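Neuraminidase (Influenza A virus, PDB 4GDI) is a neuraminidase-like surface glycoprotein of a bat influenza virus, a tetrameric beta-propeller related to sialidases, whose sialic-acid-cleaving activity is uncertain, its putative active site being diverged. Local coordinates at residues 19-25 with 358-364; 310-316 with 366-372. All coordinates share one frame; numbering follows the deposited sequence.

Interaction 1: residues 19-25 with 358-364; sequences KGWVPTH and TFCGINS. With GOL (glycerol), chain T.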
loop_
_atom_site.group_PDB
_atom_site.type_symbol
_atom_site.label_atom_id
_atom_site.label_comp_id
_atom_site.label_asym_id
_atom_site.label_seq_id
_atom_site.Cartn_x
_atom_site.Cartn_y
_atom_site.Cartn_z
ATOM N N LYS A 19 -11.438 -10.785 -33.573
ATOM C CA LYS A 19 -12.670 -10.427 -34.275
ATOM C C LYS A 19 -13.359 -9.264 -33.588
ATOM O O LYS A 19 -14.402 -8.799 -34.029
ATOM C CB LYS A 19 -13.615 -11.625 -34.331
ATOM C CG LYS A 19 -13.005 -12.836 -35.016
ATOM C CD LYS A 19 -13.990 -13.989 -35.146
ATOM C CE LYS A 19 -13.253 -15.325 -35.202
ATOM N NZ LYS A 19 -14.052 -16.403 -35.842
ATOM N N GLY A 20 -12.769 -8.787 -32.501
ATOM C CA GLY A 20 -13.305 -7.634 -31.810
ATOM C C GLY A 20 -12.303 -7.027 -30.852
ATOM O O GLY A 20 -11.232 -7.586 -30.631
ATOM N N TRP A 21 -12.656 -5.879 -30.283
ATOM C CA TRP A 21 -11.801 -5.217 -29.306
ATOM C C TRP A 21 -12.663 -4.715 -28.168
ATOM O O TRP A 21 -13.661 -4.038 -28.394
ATOM C CB TRP A 21 -11.092 -4.035 -29.952
ATOM C CG TRP A 21 -10.259 -4.402 -31.154
ATOM C CD1 TRP A 21 -10.659 -4.408 -32.457
ATOM C CD2 TRP A 21 -8.886 -4.796 -31.155
ATOM N NE1 TRP A 21 -9.615 -4.773 -33.270
ATOM C CE2 TRP A 21 -8.519 -5.026 -32.491
ATOM C CE3 TRP A 21 -7.933 -4.981 -30.154
ATOM C CZ2 TRP A 21 -7.238 -5.433 -32.851
ATOM C CZ3 TRP A 21 -6.665 -5.381 -30.517
ATOM C CH2 TRP A 21 -6.333 -5.605 -31.849
ATOM N N VAL A 22 -12.274 -5.030 -26.945
ATOM C CA VAL A 22 -13.034 -4.601 -25.789
ATOM C C VAL A 22 -12.155 -3.825 -24.817
ATOM O O VAL A 22 -10.973 -4.139 -24.653
ATOM C CB VAL A 22 -13.696 -5.795 -25.069
ATOM C CG1 VAL A 22 -14.693 -6.474 -25.995
ATOM C CG2 VAL A 22 -12.654 -6.783 -24.587
ATOM N N PRO A 23 -12.731 -2.798 -24.166
ATOM C CA PRO A 23 -11.943 -2.020 -23.211
ATOM C C PRO A 23 -11.721 -2.790 -21.912
ATOM O O PRO A 23 -12.681 -3.287 -21.313
ATOM C CB PRO A 23 -12.822 -0.785 -22.957
ATOM C CG PRO A 23 -14.216 -1.269 -23.199
ATOM C CD PRO A 23 -14.106 -2.295 -24.296
ATOM N N THR A 24 -10.476 -2.891 -21.473
ATOM C CA THR A 24 -10.204 -3.547 -20.209
ATOM C C THR A 24 -9.994 -2.485 -19.134
ATOM O O THR A 24 -10.078 -2.777 -17.951
ATOM C CB THR A 24 -8.989 -4.468 -20.291
ATOM O OG1 THR A 24 -7.866 -3.728 -20.785
ATOM C CG2 THR A 24 -9.266 -5.636 -21.216
ATOM N N HIS A 25 -9.753 -1.248 -19.562
ATOM C CA HIS A 25 -9.531 -0.141 -18.647
ATOM C C HIS A 25 -9.871 1.147 -19.367
ATOM O O HIS A 25 -9.251 1.491 -20.358
ATOM C CB HIS A 25 -8.071 -0.147 -18.151
ATOM C CG HIS A 25 -7.654 1.106 -17.437
ATOM N ND1 HIS A 25 -7.741 1.249 -16.068
ATOM C CD2 HIS A 25 -7.117 2.262 -17.901
ATOM C CE1 HIS A 25 -7.296 2.446 -15.722
ATOM N NE2 HIS A 25 -6.911 3.081 -16.813
ATOM N N THR A 358 -7.171 1.184 -22.259
ATOM C CA THR A 358 -6.589 -0.005 -22.875
ATOM C C THR A 358 -7.700 -0.886 -23.427
ATOM O O THR A 358 -8.785 -0.943 -22.852
ATOM C CB THR A 358 -5.760 -0.838 -21.873
ATOM O OG1 THR A 358 -6.582 -1.239 -20.777
ATOM C CG2 THR A 358 -4.579 -0.073 -21.339
ATOM N N PHE A 359 -7.406 -1.562 -24.540
ATOM C CA PHE A 359 -8.353 -2.418 -25.248
ATOM C C PHE A 359 -7.611 -3.697 -25.625
ATOM O O PHE A 359 -6.465 -3.642 -26.041
ATOM C CB PHE A 359 -8.830 -1.765 -26.548
ATOM C CG PHE A 359 -9.813 -0.651 -26.360
ATOM C CD1 PHE A 359 -9.390 0.613 -26.018
ATOM C CD2 PHE A 359 -11.170 -0.875 -26.543
ATOM C CE1 PHE A 359 -10.301 1.639 -25.857
ATOM C CE2 PHE A 359 -12.081 0.148 -26.391
ATOM C CZ PHE A 359 -11.645 1.404 -26.047
ATOM N N CYS A 360 -8.265 -4.836 -25.495
ATOM C CA CYS A 360 -7.649 -6.102 -25.890
ATOM C C CYS A 360 -8.479 -6.807 -26.955
ATOM O O CYS A 360 -9.707 -6.661 -27.004
ATOM C CB CYS A 360 -7.471 -7.004 -24.675
ATOM S SG CYS A 360 -6.253 -6.384 -23.508
ATOM N N GLY A 361 -7.803 -7.563 -27.815
ATOM C CA GLY A 361 -8.481 -8.306 -28.857
ATOM C C GLY A 361 -9.250 -9.465 -28.261
ATOM O O GLY A 361 -8.829 -10.028 -27.264
ATOM N N ILE A 362 -10.396 -9.799 -28.847
ATOM C CA ILE A 362 -11.158 -10.973 -28.418
ATOM C C ILE A 362 -11.456 -11.786 -29.657
ATOM O O ILE A 362 -11.501 -11.247 -30.750
ATOM C CB ILE A 362 -12.489 -10.619 -27.713
ATOM C CG1 ILE A 362 -13.345 -9.719 -28.614
ATOM C CG2 ILE A 362 -12.228 -9.931 -26.372
ATOM C CD1 ILE A 362 -14.783 -9.543 -28.149
ATOM N N ASN A 363 -11.670 -13.079 -29.480
ATOM C CA ASN A 363 -11.869 -13.978 -30.611
ATOM C C ASN A 363 -13.335 -14.129 -31.009
ATOM O O ASN A 363 -13.698 -15.101 -31.662
ATOM C CB ASN A 363 -11.279 -15.352 -30.292
ATOM C CG ASN A 363 -11.841 -15.945 -29.010
ATOM O OD1 ASN A 363 -12.993 -15.689 -28.641
ATOM N ND2 ASN A 363 -11.023 -16.732 -28.317
ATOM N N SER A 364 -14.169 -13.171 -30.612
ATOM C CA SER A 364 -15.581 -13.181 -30.976
ATOM C C SER A 364 -16.001 -11.801 -31.415
ATOM O O SER A 364 -15.508 -10.806 -30.897
ATOM C CB SER A 364 -16.450 -13.610 -29.793
ATOM O OG SER A 364 -16.070 -14.888 -29.327
HETATM C C1 GOL T . -5.275 -3.950 -18.267
HETATM O O1 GOL T . -4.933 -2.805 -19.018
HETATM C C2 GOL T . -4.863 -5.197 -19.035
HETATM O O2 GOL T . -5.771 -5.369 -20.094
HETATM C C3 GOL T . -4.854 -6.437 -18.144
HETATM O O3 GOL T . -3.977 -6.266 -17.060
#
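P23 lies over one face of the F359 ring, its CB 4.0 Å from the ring centroid and 26° off the normal, a CH-pi contact displaced toward the rim near CE2. The two residues form a non-hydrogen-bonded pair of antiparallel strands, and W21 shares their face of the sheet. Its six-membered ring runs beside the backbone of G361, with CE3 3.5 Å from G361 N. The other face carries V22, C360 and I362. V22 and I362 meet at about a right angle through their CG2 methyls, 3.6 Å apart; chi1 of 55° turns CG1 of I362 back over the carbonyl of G20, from where CD1 still reaches V22 CG1.

The hydroxyls of T24 and T358 are hydrogen-bonded, OG1 to OG1, at 2.8 Å. Both side chains have chi1 near +60°, which brings the oxygens together, and a glycerol, probably from crystallisation, bonds to T358 OG1 through O1. Backbone bonds join V22 and C360 in both directions. Classic beta bulges interrupt the pairing at either end, where K19 and G20 face I362, and T24 and H25 face T358.

Strand 20-25 is an edge strand of a four-stranded antiparallel propeller blade and pairs with 352-362, which pairs next with 338-346 and is tied to it by the C360-C338 disulfide. V22 and T24 pack on F124 and V133 of the second subunit.

Interaction 2: residues 310-316 with 366-372; sequences YELFSNK and VQNINWD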
loop_
_atom_site.group_PDB
_atom_site.type_symbol
_atom_site.label_atom_id
_atom_site.label_comp_id
_atom_site.label_asym_id
_atom_site.label_seq_id
_atom_site.Cartn_x
_atom_site.Cartn_y
_atom_site.Cartn_z
ATOM N N TYR A 310 -15.030 -1.080 -36.635
ATOM C CA TYR A 310 -15.509 -0.728 -35.309
ATOM C C TYR A 310 -15.141 0.702 -34.963
ATOM O O TYR A 310 -13.967 1.047 -34.867
ATOM C CB TYR A 310 -14.882 -1.625 -34.255
ATOM C CG TYR A 310 -15.335 -3.051 -34.239
ATOM C CD1 TYR A 310 -16.609 -3.392 -33.815
ATOM C CD2 TYR A 310 -14.463 -4.076 -34.605
ATOM C CE1 TYR A 310 -17.014 -4.714 -33.775
ATOM C CE2 TYR A 310 -14.858 -5.398 -34.569
ATOM C CZ TYR A 310 -16.133 -5.712 -34.154
ATOM O OH TYR A 310 -16.522 -7.030 -34.121
ATOM N N GLU A 311 -16.153 1.525 -34.744
ATOM C CA GLU A 311 -15.933 2.892 -34.360
ATOM C C GLU A 311 -15.957 2.892 -32.849
ATOM O O GLU A 311 -17.014 3.020 -32.239
ATOM C CB GLU A 311 -17.036 3.774 -34.946
ATOM C CG GLU A 311 -16.842 5.255 -34.715
ATOM C CD GLU A 311 -17.804 6.091 -35.548
ATOM O OE1 GLU A 311 -18.041 5.735 -36.724
ATOM O OE2 GLU A 311 -18.328 7.098 -35.027
ATOM N N LEU A 312 -14.787 2.707 -32.244
ATOM C CA LEU A 312 -14.693 2.580 -30.791
ATOM C C LEU A 312 -15.038 3.895 -30.092
ATOM O O LEU A 312 -15.685 3.903 -29.039
ATOM C CB LEU A 312 -13.291 2.130 -30.389
ATOM C CG LEU A 312 -12.894 0.726 -30.852
ATOM C CD1 LEU A 312 -11.470 0.393 -30.346
ATOM C CD2 LEU A 312 -13.910 -0.312 -30.375
ATOM N N PHE A 313 -14.594 4.998 -30.683
ATOM C CA PHE A 313 -14.987 6.330 -30.230
ATOM C C PHE A 313 -15.404 7.140 -31.458
ATOM O O PHE A 313 -14.857 6.937 -32.543
ATOM C CB PHE A 313 -13.817 7.029 -29.533
ATOM C CG PHE A 313 -13.401 6.385 -28.238
ATOM C CD1 PHE A 313 -14.067 6.669 -27.054
ATOM C CD2 PHE A 313 -12.331 5.501 -28.202
ATOM C CE1 PHE A 313 -13.677 6.072 -25.857
ATOM C CE2 PHE A 313 -11.938 4.904 -27.012
ATOM C CZ PHE A 313 -12.609 5.189 -25.839
ATOM N N SER A 314 -16.353 8.061 -31.303
ATOM C CA SER A 314 -16.746 8.924 -32.424
ATOM C C SER A 314 -16.269 10.342 -32.228
ATOM O O SER A 314 -15.643 10.917 -33.113
ATOM C CB SER A 314 -18.259 8.944 -32.622
ATOM O OG SER A 314 -18.754 7.653 -32.909
ATOM N N ASN A 315 -16.573 10.908 -31.067
ATOM C CA ASN A 315 -16.298 12.311 -30.809
ATOM C C ASN A 315 -15.191 12.573 -29.783
ATOM O O ASN A 315 -14.563 13.625 -29.823
ATOM C CB ASN A 315 -17.587 13.007 -30.367
ATOM C CG ASN A 315 -18.625 13.052 -31.473
ATOM O OD1 ASN A 315 -18.336 13.478 -32.594
ATOM N ND2 ASN A 315 -19.831 12.588 -31.171
ATOM N N LYS A 316 -14.948 11.634 -28.873
ATOM C CA LYS A 316 -13.910 11.837 -27.857
ATOM C C LYS A 316 -12.595 12.157 -28.541
ATOM O O LYS A 316 -12.272 11.578 -29.575
ATOM C CB LYS A 316 -13.742 10.601 -26.967
ATOM C CG LYS A 316 -14.112 10.830 -25.513
ATOM C CD LYS A 316 -13.961 9.553 -24.685
ATOM C CE LYS A 316 -14.519 9.722 -23.274
ATOM N NZ LYS A 316 -14.236 11.082 -22.705
ATOM N N VAL A 366 -18.421 -8.511 -31.596
ATOM C CA VAL A 366 -19.344 -7.846 -30.692
ATOM C C VAL A 366 -20.000 -6.761 -31.505
ATOM O O VAL A 366 -19.621 -6.544 -32.652
ATOM C CB VAL A 366 -18.618 -7.208 -29.488
ATOM C CG1 VAL A 366 -18.131 -8.280 -28.519
ATOM C CG2 VAL A 366 -17.459 -6.346 -29.970
ATOM N N GLN A 367 -20.975 -6.073 -30.928
ATOM C CA GLN A 367 -21.634 -5.002 -31.650
ATOM C C GLN A 367 -20.738 -3.770 -31.708
ATOM O O GLN A 367 -19.758 -3.668 -30.980
ATOM C CB GLN A 367 -22.994 -4.684 -31.029
ATOM C CG GLN A 367 -24.053 -5.713 -31.378
ATOM C CD GLN A 367 -24.270 -5.816 -32.881
ATOM O OE1 GLN A 367 -24.642 -4.838 -33.532
ATOM N NE2 GLN A 367 -24.018 -6.997 -33.441
ATOM N N ASN A 368 -21.073 -2.853 -32.606
ATOM C CA ASN A 368 -20.281 -1.659 -32.823
ATOM C C ASN A 368 -20.575 -0.616 -31.745
ATOM O O ASN A 368 -21.082 0.478 -32.032
ATOM C CB ASN A 368 -20.566 -1.114 -34.225
ATOM C CG ASN A 368 -19.571 -0.066 -34.661
ATOM O OD1 ASN A 368 -18.503 0.078 -34.073
ATOM N ND2 ASN A 368 -19.921 0.681 -35.700
ATOM N N ILE A 369 -20.245 -0.957 -30.503
ATOM C CA ILE A 369 -20.481 -0.056 -29.379
ATOM C C ILE A 369 -19.630 1.196 -29.480
ATOM O O ILE A 369 -18.463 1.142 -29.859
ATOM C CB ILE A 369 -20.192 -0.726 -28.040
ATOM C CG1 ILE A 369 -21.267 -1.755 -27.731
ATOM C CG2 ILE A 369 -20.170 0.315 -26.917
ATOM C CD1 ILE A 369 -21.219 -2.250 -26.313
ATOM N N ASN A 370 -20.234 2.328 -29.154
ATOM C CA ASN A 370 -19.521 3.590 -29.128
ATOM C C ASN A 370 -19.205 3.909 -27.677
ATOM O O ASN A 370 -20.109 4.047 -26.857
ATOM C CB ASN A 370 -20.373 4.690 -29.745
ATOM C CG ASN A 370 -19.623 5.987 -29.888
ATOM O OD1 ASN A 370 -18.884 6.397 -28.994
ATOM N ND2 ASN A 370 -19.798 6.645 -31.026
ATOM N N TRP A 371 -17.921 3.993 -27.347
ATOM C CA TRP A 371 -17.525 4.168 -25.956
ATOM C C TRP A 371 -17.431 5.638 -25.549
ATOM O O TRP A 371 -16.943 5.933 -24.464
ATOM C CB TRP A 371 -16.196 3.450 -25.682
ATOM C CG TRP A 371 -16.337 1.971 -25.765
ATOM C CD1 TRP A 371 -16.063 1.179 -26.845
ATOM C CD2 TRP A 371 -16.840 1.104 -24.749
ATOM N NE1 TRP A 371 -16.347 -0.132 -26.556
ATOM C CE2 TRP A 371 -16.827 -0.207 -25.272
ATOM C CE3 TRP A 371 -17.290 1.303 -23.441
ATOM C CZ2 TRP A 371 -17.239 -1.311 -24.531
ATOM C CZ3 TRP A 371 -17.703 0.202 -22.707
ATOM C CH2 TRP A 371 -17.674 -1.090 -23.256
ATOM N N ASP A 372 -17.889 6.547 -26.412
ATOM C CA ASP A 372 -17.929 7.976 -26.087
ATOM C C ASP A 372 -18.683 8.188 -24.780
ATOM O O ASP A 372 -18.271 8.990 -23.935
ATOM C CB ASP A 372 -18.643 8.780 -27.184
ATOM C CG ASP A 372 -17.735 9.151 -28.342
ATOM O OD1 ASP A 372 -16.499 9.041 -28.216
ATOM O OD2 ASP A 372 -18.269 9.576 -29.392
HETATM O O HOH W 1 -19.544 2.871 -32.898
#
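D372 brings its carboxylate to three successive backbone N-H groups, those of S314, N315 and K316. From CB, chi1 of -84° places CG beside its own backbone N, 3.4 Å from N315 N. At the tip, OD2 accepts from N315 N at 2.7 Å on its syn side, and from S314 N at 3.1 Å from above the carboxylate plane. OD1 takes the K316 N-H at 3.1 Å from the opposite side of that plane, and lies at the edge of the F313 ring, 3.6 Å from CD1. Three N-H groups converging on the carboxylate would probably stabilise its negative charge.

N370 OD1 receives D372 N in an Asx turn, while W371 N bonds to L312 O at 2.8 Å. F313 CE1 rests against W371 CB. Farther back, N368 OD1 accepts E311 N in its carbonyl plane, on a lone pair, and a water bridges E311 O and N368 O. Y310 has V366 O in the plane of its ring, at the edge.

The C-terminal loop thus covers the corner between strands 309-311 and 317-324. Behind it F313 packs on L341 and I343 of strand 338-346, and L312 on L293 of strand 289-296; V366 and I369 touch F124 of the second subunit.

In the fold
The centres of interactions 1 and 2 lie 12 Å apart, and their segments alternate along the chain: 19-25, 310-316, 358-364, 366-372. Near its N terminus the chain supplies an edge strand of the blade 20-25, 352-362, 338-346, 317-324, so this last blade closes the propeller ring with both ends of the sequence. Residues 310-316 lead from the three-stranded sheet ending in 309-311 toward that blade, and the C-terminal loop follows strand 352-362 across them. The contacts meet directly: K19 O probably hydrogen-bonds Y310 OH, P23 packs on W371, and F359 on F313. Both also reach the second subunit, placing this closure at an interface of the homotetramer.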